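Long-range contacts in pectinesterase (Aspergillus niger, PDB 5C1E), which hydrolyses the methyl esters of pectin, releasing methanol and leaving de-esterified galacturonate units in the chain, and is probably involved in soft-rotting of plant tissue: residues 136-141 with 177-182; 77-82 with 110-115; 215-220 with 237-242. One frame throughout, in Å; residues are numbered along the deposited sequence. Where two conformers were deposited one is given.

Contact 1. Residues 136-141 with 177-182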
loop_
_atom_site.group_PDB
_atom_site.type_symbol
_atom_site.label_atom_id
_atom_site.label_comp_id
_atom_site.label_asym_id
_atom_site.label_seq_id
_atom_site.Cartn_x
_atom_site.Cartn_y
_atom_site.Cartn_z
ATOM N N SER A 136 -3.209 -5.951 4.993
ATOM C CA SER A 136 -2.832 -7.328 5.298
ATOM C C SER A 136 -3.455 -8.352 4.356
ATOM O O SER A 136 -4.654 -8.299 4.052
ATOM C CB SER A 136 -3.215 -7.656 6.741
ATOM O OG SER A 136 -2.478 -6.855 7.647
ATOM N N GLY A 137 -2.611 -9.266 3.885
ATOM C CA GLY A 137 -3.033 -10.404 3.064
ATOM C C GLY A 137 -1.886 -11.377 2.942
ATOM O O GLY A 137 -1.032 -11.428 3.830
ATOM N N TYR A 138 -1.880 -12.180 1.870
ATOM C CA TYR A 138 -0.789 -13.113 1.611
ATOM C C TYR A 138 -0.302 -12.894 0.177
ATOM O O TYR A 138 0.808 -12.372 -0.044
ATOM C CB TYR A 138 -1.224 -14.569 1.854
ATOM C CG TYR A 138 -0.047 -15.492 1.865
ATOM C CD1 TYR A 138 0.679 -15.713 3.042
ATOM C CD2 TYR A 138 0.387 -16.108 0.694
ATOM C CE1 TYR A 138 1.785 -16.538 3.044
ATOM C CE2 TYR A 138 1.493 -16.943 0.690
ATOM C CZ TYR A 138 2.193 -17.144 1.882
ATOM O OH TYR A 138 3.310 -17.957 1.897
ATOM N N GLN A 139 -1.129 -13.291 -0.789
ATOM C CA GLN A 139 -0.840 -13.067 -2.186
ATOM C C GLN A 139 -1.613 -11.859 -2.722
ATOM O O GLN A 139 -2.847 -11.815 -2.622
ATOM C CB GLN A 139 -1.183 -14.315 -3.016
ATOM C CG GLN A 139 -0.775 -14.195 -4.466
ATOM C CD GLN A 139 -0.843 -15.526 -5.198
ATOM O OE1 GLN A 139 -1.390 -16.510 -4.694
ATOM N NE2 GLN A 139 -0.263 -15.566 -6.381
ATOM N N ASP A 140 -0.871 -10.889 -3.275
ATOM C CA ASP A 140 -1.442 -9.678 -3.885
ATOM C C ASP A 140 -2.158 -8.725 -2.884
ATOM O O ASP A 140 -3.215 -8.178 -3.174
ATOM C CB ASP A 140 -2.420 -10.061 -4.993
ATOM C CG ASP A 140 -1.747 -10.571 -6.242
ATOM O OD1 ASP A 140 -0.579 -10.946 -6.207
ATOM O OD2 ASP A 140 -2.436 -10.614 -7.292
ATOM N N THR A 141 -1.583 -8.539 -1.701
ATOM C CA THR A 141 -2.210 -7.692 -0.671
ATOM C C THR A 141 -2.592 -6.298 -1.149
ATOM O O THR A 141 -3.734 -5.893 -0.993
ATOM C CB THR A 141 -1.308 -7.537 0.564
ATOM O OG1 THR A 141 -0.935 -8.840 1.065
ATOM C CG2 THR A 141 -2.026 -6.729 1.640
ATOM N N VAL A 177 6.269 -6.055 5.706
ATOM C CA VAL A 177 6.351 -7.251 6.540
ATOM C C VAL A 177 5.990 -8.493 5.734
ATOM O O VAL A 177 4.850 -8.647 5.325
ATOM C CB VAL A 177 5.406 -7.135 7.748
ATOM C CG1 VAL A 177 5.558 -8.337 8.683
ATOM C CG2 VAL A 177 5.664 -5.827 8.506
ATOM N N SER A 178 6.957 -9.379 5.508
ATOM C CA SER A 178 6.698 -10.623 4.777
ATOM C C SER A 178 6.231 -11.738 5.716
ATOM O O SER A 178 6.902 -12.030 6.725
ATOM C CB SER A 178 7.950 -11.104 4.009
ATOM O OG SER A 178 8.164 -10.384 2.808
ATOM N N ASN A 179 5.104 -12.378 5.379
ATOM C CA ASN A 179 4.573 -13.513 6.160
ATOM C C ASN A 179 4.695 -14.856 5.429
ATOM O O ASN A 179 4.052 -15.848 5.808
ATOM C CB ASN A 179 3.120 -13.279 6.608
ATOM C CG ASN A 179 2.184 -12.999 5.457
ATOM O OD1 ASN A 179 2.585 -13.061 4.298
ATOM N ND2 ASN A 179 0.935 -12.687 5.769
ATOM N N GLY A 180 5.524 -14.879 4.392
ATOM C CA GLY A 180 5.766 -16.076 3.588
ATOM C C GLY A 180 6.835 -15.779 2.552
ATOM O O GLY A 180 7.207 -14.624 2.358
ATOM N N ALA A 181 7.345 -16.817 1.907
ATOM C CA ALA A 181 8.367 -16.666 0.884
ATOM C C ALA A 181 7.764 -16.113 -0.422
ATOM O O ALA A 181 6.649 -16.503 -0.842
ATOM C CB ALA A 181 9.031 -18.010 0.626
ATOM N N GLY A 182 8.505 -15.223 -1.080
ATOM C CA GLY A 182 8.036 -14.610 -2.315
ATOM C C GLY A 182 8.719 -13.286 -2.604
ATOM O O GLY A 182 9.712 -12.922 -1.955
HETATM O O HOH W 1 4.609 -18.386 -0.402
#

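Contact 2. Residues 77-82 with 110-115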
loop_
_atom_site.group_PDB
_atom_site.type_symbol
_atom_site.label_atom_id
_atom_site.label_comp_id
_atom_site.label_asym_id
_atom_site.label_seq_id
_atom_site.Cartn_x
_atom_site.Cartn_y
_atom_site.Cartn_z
ATOM N N THR A 77 -12.657 -5.704 7.000
ATOM C CA THR A 77 -12.285 -7.036 6.590
ATOM C C THR A 77 -13.339 -7.693 5.710
ATOM O O THR A 77 -14.531 -7.512 5.905
ATOM C CB THR A 77 -11.992 -7.950 7.805
ATOM O OG1 THR A 77 -11.476 -9.207 7.347
ATOM C CG2 THR A 77 -13.221 -8.172 8.636
ATOM N N HIS A 78 -12.844 -8.479 4.756
ATOM C CA HIS A 78 -13.680 -9.292 3.885
ATOM C C HIS A 78 -12.783 -10.394 3.327
ATOM O O HIS A 78 -11.559 -10.253 3.294
ATOM C CB HIS A 78 -14.302 -8.422 2.785
ATOM C CG HIS A 78 -15.238 -9.157 1.866
ATOM N ND1 HIS A 78 -14.899 -9.488 0.572
ATOM C CD2 HIS A 78 -16.517 -9.572 2.034
ATOM C CE1 HIS A 78 -15.913 -10.110 -0.005
ATOM N NE2 HIS A 78 -16.908 -10.171 0.861
ATOM N N THR A 79 -13.374 -11.516 2.940
ATOM C CA THR A 79 -12.595 -12.645 2.456
ATOM C C THR A 79 -13.177 -13.163 1.142
ATOM O O THR A 79 -14.325 -13.607 1.098
ATOM C CB THR A 79 -12.590 -13.789 3.487
ATOM O OG1 THR A 79 -11.940 -13.349 4.688
ATOM C CG2 THR A 79 -11.854 -14.992 2.960
ATOM N N ILE A 80 -12.372 -13.069 0.086
ATOM C CA ILE A 80 -12.626 -13.719 -1.181
ATOM C C ILE A 80 -11.369 -13.662 -2.041
ATOM O O ILE A 80 -10.600 -12.708 -1.944
ATOM C CB ILE A 80 -13.830 -13.082 -1.928
ATOM C CG1 ILE A 80 -14.265 -13.942 -3.113
ATOM C CG2 ILE A 80 -13.540 -11.658 -2.359
ATOM C CD1 ILE A 80 -15.600 -13.509 -3.691
ATOM N N SER A 81 -11.180 -14.680 -2.888
ATOM C CA SER A 81 -10.037 -14.721 -3.816
ATOM C C SER A 81 -10.429 -14.163 -5.187
ATOM O O SER A 81 -11.620 -14.051 -5.505
ATOM C CB SER A 81 -9.548 -16.160 -3.944
ATOM O OG SER A 81 -10.523 -16.948 -4.607
ATOM N N SER A 82 -9.440 -13.822 -6.012
ATOM C CA SER A 82 -9.754 -13.272 -7.330
ATOM C C SER A 82 -10.448 -14.287 -8.259
ATOM O O SER A 82 -11.342 -13.896 -9.009
ATOM C CB SER A 82 -8.527 -12.646 -8.008
ATOM O OG SER A 82 -7.491 -13.575 -8.198
ATOM N N ASN A 110 -7.771 -8.694 3.694
ATOM C CA ASN A 110 -8.485 -9.783 3.022
ATOM C C ASN A 110 -8.110 -11.055 3.786
ATOM O O ASN A 110 -6.936 -11.371 3.898
ATOM C CB ASN A 110 -8.114 -9.859 1.537
ATOM C CG ASN A 110 -8.986 -10.851 0.759
ATOM O OD1 ASN A 110 -9.265 -11.941 1.231
ATOM N ND2 ASN A 110 -9.418 -10.469 -0.434
ATOM N N GLY A 111 -9.106 -11.761 4.329
ATOM C CA GLY A 111 -8.854 -12.936 5.154
ATOM C C GLY A 111 -8.670 -14.256 4.416
ATOM O O GLY A 111 -8.617 -15.299 5.053
ATOM N N TYR A 112 -8.517 -14.227 3.090
ATOM C CA TYR A 112 -8.425 -15.466 2.324
ATOM C C TYR A 112 -7.252 -16.326 2.759
ATOM O O TYR A 112 -7.400 -17.538 2.939
ATOM C CB TYR A 112 -8.346 -15.216 0.809
ATOM C CG TYR A 112 -8.471 -16.507 0.022
ATOM C CD1 TYR A 112 -9.715 -17.064 -0.238
ATOM C CD2 TYR A 112 -7.343 -17.193 -0.420
ATOM C CE1 TYR A 112 -9.832 -18.273 -0.928
ATOM C CE2 TYR A 112 -7.454 -18.406 -1.116
ATOM C CZ TYR A 112 -8.702 -18.938 -1.362
ATOM O OH TYR A 112 -8.838 -20.130 -2.061
ATOM N N GLY A 113 -6.083 -15.718 2.887
ATOM C CA GLY A 113 -4.885 -16.466 3.250
ATOM C C GLY A 113 -4.129 -16.961 2.027
ATOM O O GLY A 113 -4.385 -16.518 0.908
ATOM N N GLU A 114 -3.174 -17.861 2.236
ATOM C CA GLU A 114 -2.383 -18.383 1.119
ATOM C C GLU A 114 -3.219 -19.309 0.243
ATOM O O GLU A 114 -4.092 -20.029 0.740
ATOM C CB GLU A 114 -1.148 -19.158 1.596
ATOM C CG GLU A 114 -0.303 -19.697 0.430
ATOM C CD GLU A 114 1.010 -20.326 0.859
ATOM O OE1 GLU A 114 1.946 -20.354 0.026
ATOM O OE2 GLU A 114 1.102 -20.802 2.020
ATOM N N GLY A 115 -2.929 -19.279 -1.057
ATOM C CA GLY A 115 -3.460 -20.241 -2.004
ATOM C C GLY A 115 -3.989 -19.639 -3.295
ATOM O O GLY A 115 -4.142 -20.353 -4.278
HETATM O O HOH W 2 -9.529 -19.409 -4.739
#

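Contact 3. Residues 215-220 with 237-242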
loop_
_atom_site.group_PDB
_atom_site.type_symbol
_atom_site.label_atom_id
_atom_site.label_comp_id
_atom_site.label_asym_id
_atom_site.label_seq_id
_atom_site.Cartn_x
_atom_site.Cartn_y
_atom_site.Cartn_z
ATOM N N GLU A 215 16.725 -15.348 3.851
ATOM C CA GLU A 215 17.081 -15.461 2.425
ATOM C C GLU A 215 15.983 -16.035 1.518
ATOM O O GLU A 215 16.276 -16.500 0.423
ATOM C CB GLU A 215 18.397 -16.246 2.260
ATOM C CG GLU A 215 19.553 -15.535 2.944
ATOM C CD GLU A 215 20.926 -16.090 2.621
ATOM O OE1 GLU A 215 21.033 -17.096 1.900
ATOM O OE2 GLU A 215 21.907 -15.490 3.079
ATOM N N GLU A 216 14.716 -15.955 1.941
ATOM C CA GLU A 216 13.613 -16.484 1.134
ATOM C C GLU A 216 12.736 -15.407 0.502
ATOM O O GLU A 216 11.707 -15.720 -0.107
ATOM C CB GLU A 216 12.735 -17.402 1.981
ATOM C CG GLU A 216 13.495 -18.566 2.576
ATOM C CD GLU A 216 12.602 -19.604 3.222
ATOM O OE1 GLU A 216 11.402 -19.353 3.434
ATOM O OE2 GLU A 216 13.134 -20.691 3.509
ATOM N N VAL A 217 13.106 -14.143 0.673
ATOM C CA VAL A 217 12.275 -13.044 0.187
ATOM C C VAL A 217 13.067 -12.261 -0.856
ATOM O O VAL A 217 14.274 -12.033 -0.706
ATOM C CB VAL A 217 11.769 -12.146 1.350
ATOM C CG1 VAL A 217 10.975 -10.954 0.843
ATOM C CG2 VAL A 217 10.890 -12.952 2.296
ATOM N N TYR A 218 12.382 -11.855 -1.912
ATOM C CA TYR A 218 12.977 -11.012 -2.938
ATOM C C TYR A 218 12.376 -9.622 -2.907
ATOM O O TYR A 218 11.211 -9.431 -2.558
ATOM C CB TYR A 218 12.766 -11.640 -4.320
ATOM C CG TYR A 218 13.482 -12.970 -4.484
ATOM C CD1 TYR A 218 14.801 -13.024 -4.899
ATOM C CD2 TYR A 218 12.826 -14.161 -4.219
ATOM C CE1 TYR A 218 15.462 -14.243 -5.049
ATOM C CE2 TYR A 218 13.467 -15.383 -4.362
ATOM C CZ TYR A 218 14.782 -15.419 -4.782
ATOM O OH TYR A 218 15.407 -16.636 -4.920
ATOM N N LEU A 219 13.192 -8.645 -3.258
ATOM C CA LEU A 219 12.771 -7.262 -3.292
ATOM C C LEU A 219 11.678 -7.077 -4.353
ATOM O O LEU A 219 10.774 -6.235 -4.218
ATOM C CB LEU A 219 13.979 -6.376 -3.597
ATOM C CG LEU A 219 15.088 -6.360 -2.538
ATOM C CD1 LEU A 219 16.319 -5.675 -3.110
ATOM C CD2 LEU A 219 14.627 -5.684 -1.248
ATOM N N GLY A 220 11.752 -7.887 -5.399
ATOM C CA GLY A 220 10.744 -7.833 -6.426
ATOM C C GLY A 220 10.972 -8.786 -7.574
ATOM O O GLY A 220 12.028 -9.447 -7.679
ATOM N N SER A 237 16.119 -6.631 6.364
ATOM C CA SER A 237 16.520 -7.707 7.265
ATOM C C SER A 237 17.101 -8.891 6.484
ATOM O O SER A 237 17.097 -8.900 5.244
ATOM C CB SER A 237 15.343 -8.159 8.127
ATOM O OG SER A 237 14.521 -9.086 7.448
ATOM N N ASP A 238 17.551 -9.907 7.215
ATOM C CA ASP A 238 18.131 -11.098 6.589
ATOM C C ASP A 238 17.146 -11.947 5.787
ATOM O O ASP A 238 17.537 -12.960 5.226
ATOM C CB ASP A 238 18.857 -11.973 7.625
ATOM C CG ASP A 238 17.910 -12.722 8.561
ATOM O OD1 ASP A 238 16.673 -12.531 8.517
ATOM O OD2 ASP A 238 18.428 -13.519 9.367
ATOM N N ILE A 239 15.877 -11.546 5.709
ATOM C CA ILE A 239 14.953 -12.223 4.788
ATOM C C ILE A 239 15.317 -12.070 3.312
ATOM O O ILE A 239 14.941 -12.915 2.501
ATOM C CB ILE A 239 13.473 -11.808 4.990
ATOM C CG1 ILE A 239 13.235 -10.313 4.688
ATOM C CG2 ILE A 239 13.029 -12.171 6.404
ATOM C CD1 ILE A 239 11.769 -9.932 4.659
ATOM N N ILE A 240 16.038 -11.010 2.959
ATOM C CA ILE A 240 16.328 -10.742 1.540
ATOM C C ILE A 240 17.371 -11.702 0.973
ATOM O O ILE A 240 18.518 -11.762 1.439
ATOM C CB ILE A 240 16.735 -9.272 1.298
ATOM C CG1 ILE A 240 15.623 -8.324 1.777
ATOM C CG2 ILE A 240 17.059 -9.038 -0.176
ATOM C CD1 ILE A 240 14.264 -8.582 1.158
ATOM N N ASN A 241 16.964 -12.454 -0.040
ATOM C CA ASN A 241 17.862 -13.349 -0.738
ATOM C C ASN A 241 19.044 -12.561 -1.319
ATOM O O ASN A 241 18.872 -11.455 -1.798
ATOM C CB ASN A 241 17.088 -14.073 -1.837
ATOM C CG ASN A 241 17.925 -15.106 -2.547
ATOM O OD1 ASN A 241 18.732 -14.772 -3.406
ATOM N ND2 ASN A 241 17.766 -16.368 -2.159
ATOM N N PRO A 242 20.260 -13.123 -1.273
ATOM C CA PRO A 242 21.416 -12.399 -1.820
ATOM C C PRO A 242 21.277 -11.893 -3.263
ATOM O O PRO A 242 21.822 -10.849 -3.584
ATOM C CB PRO A 242 22.542 -13.420 -1.723
ATOM C CG PRO A 242 22.186 -14.253 -0.542
ATOM C CD PRO A 242 20.681 -14.256 -0.428
#

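Contact 1. Residues 136-141 with 177-182
Tyr138 and Asn179 are the closest pair along the two backbones, with CA atoms 7.0 Å apart. Residues 136-141 leave strand 134-136 and turn toward strand 142-146. Residues 177-182 leave strand 175-178 in the same sheet. Strand 155-158 runs between the two, and contact is made where the chains leave the sheet.

Asn179 carries the polar link. Its ND2 donates to Gly137 O at 3.0 Å, with an N-H...O angle of 160°. The donor lies in the carbonyl plane of Gly137, and the acceptor lies close to the amide plane of Asn179. With CG between the backbone N and the carbonyl carbon (chi1 57°), the amide is carried toward Gly137 O and the Tyr138 ring. OD1 of the same amide rests 3.5 Å from CD1 of Tyr138. Ring and amide planes are 26° apart.

The rest of the Tyr138 ring meets backbone atoms of the second segment. CE1 is 3.6 Å from Asn179 O. The hydroxyl OH lies 3.5 Å from CA of Gly180, where a side chain would collide with it. A water 2.7 Å from Tyr138 OH donates to Ala181 O at 2.8 Å. The backbone of Tyr138 is also hydrogen-bonded to Ala159 and Val160.

One direct hydrogen bond and one water bridge therefore join the loops across an intervening strand. The bond from ND2 favours one rotation of the Asn179 carboxamide, with OD1 turned to the Tyr138 ring.

Contact 2. Residues 77-82 with 110-115
Asn110 reaches across to Ile80 with both ends of its amide. ND2 donates to Ile80 O at 2.9 Å, with an N-H...O angle of 160°. The donor lies in the carbonyl plane, and the acceptor is close to the plane of the amide. OD1 receives a weak bond from Ile80 N at 3.5 Å. CG anti to the backbone N (chi1 -172°) sets the amide beside Ile80.

Next to the amide the backbones meet directly. Gly111 N donates to His78 O at 3.1 Å, and Asn110 CA makes a CA-H...O contact with the same oxygen. The Gly111 donor is tilted 34° from the carbonyl plane. Thr79 packs on the turn that follows. Its OG1 is 3.1 Å from CA of Gly111, where a side chain would clash with the hydroxyl. Its CG2 lies 3.4 Å from Tyr112 N.

The Tyr112 ring packs against Ser81. Ser81 CB sits over the centre of one face, 3.8 Å from the centroid, in a CH-pi contact. A water bridges Ser81 OG and Tyr112 OH.

Further bonds position these groups. Asn110 OD1 also accepts from Tyr112 N at 3.0 Å, which ties the turn to the amide. In the second shell, Val119 O is another acceptor for Asn110 ND2, so two carbonyls grip it. Ser81 is the N-cap of helix 82-85. Its side chain caps a backbone N of that helix, and OG makes a weak hydrogen bond to Asp84 OD2.

His78 and Asn110 form a parallel bridge and point to the same face of the sheet. They are the ends of strands 74-78 and 107-110, on successive turns of a right-handed parallel beta-helix. The Asn110 OD1 bond to Tyr112 N forms an Asx turn where the second strand ends.

Contact 3. Residues 215-220 with 237-242
Val217 and Ile240 pair at a single backbone bridge near the end of the parallel beta-helix. Strand 217-220 is an edge strand here, and residues 237-242 are the loop after strand 235-236. Ser237 to Ile240 form a type I beta turn.

Val217 N donates to Ile239 O at 2.9 Å, and Val217 O accepts from Asn241 N at 2.8 Å. Glu215 N adds a bond to Asp238 O.

The side chain of Asn241 runs beside Tyr218, and the two point the same way. CB lies over one face of the Tyr218 ring in a CH-pi contact, 4.1 Å from the centroid. It is also 3.4 Å from Glu215 O. With CG anti to the backbone N (chi1 -176°), the amide is carried beside the ring, CG 3.6 Å from Tyr218 CE1. The amide plane is 28° from the ring plane. At the tip the two polar atoms part. OD1 accepts from Lys243 N, outside the two segments. ND2 donates to Glu215 O at 3.0 Å, with that oxygen close to the amide plane.

On the inner side, Val217 lies alongside Ile239, with CG2 3.9 Å from Ile239 CB. CD1 of Ile240 packs against Val217 CG1 and Leu219 CD2. These groups join the coil interior, where Ile239 and Ile240 also touch Ile205.

On the exposed side, the Glu215 side chain crosses the Pro242 ring at about a right angle. Its carboxylate carbon CD lies 3.6 Å from CD of Pro242.

Overall arrangement
Contact 2 comes first along the chain, then contact 1, then contact 3. Contacts 1 and 2 have centres about 12 Å apart and share a parallel sheet. Ser136 O lies 3.2 Å from Asn110 N, a probable hydrogen bond. Tyr138 CE2 packs on Glu114 CG at 3.3 Å. Contacts 1 and 3 have centres about 13 Å apart. They join through Gly182 O and Tyr218 N, 2.9 Å apart and probably hydrogen-bonded. Contacts 2 and 3 do not touch; their nearest atoms are about 10 Å apart. Contact 1 lies between them and touches both. The side chains of Tyr138 and Tyr218 lie about 9 Å and 8 Å from that of Asp161, the predicted active-site residue. Contact 2 lies away from it.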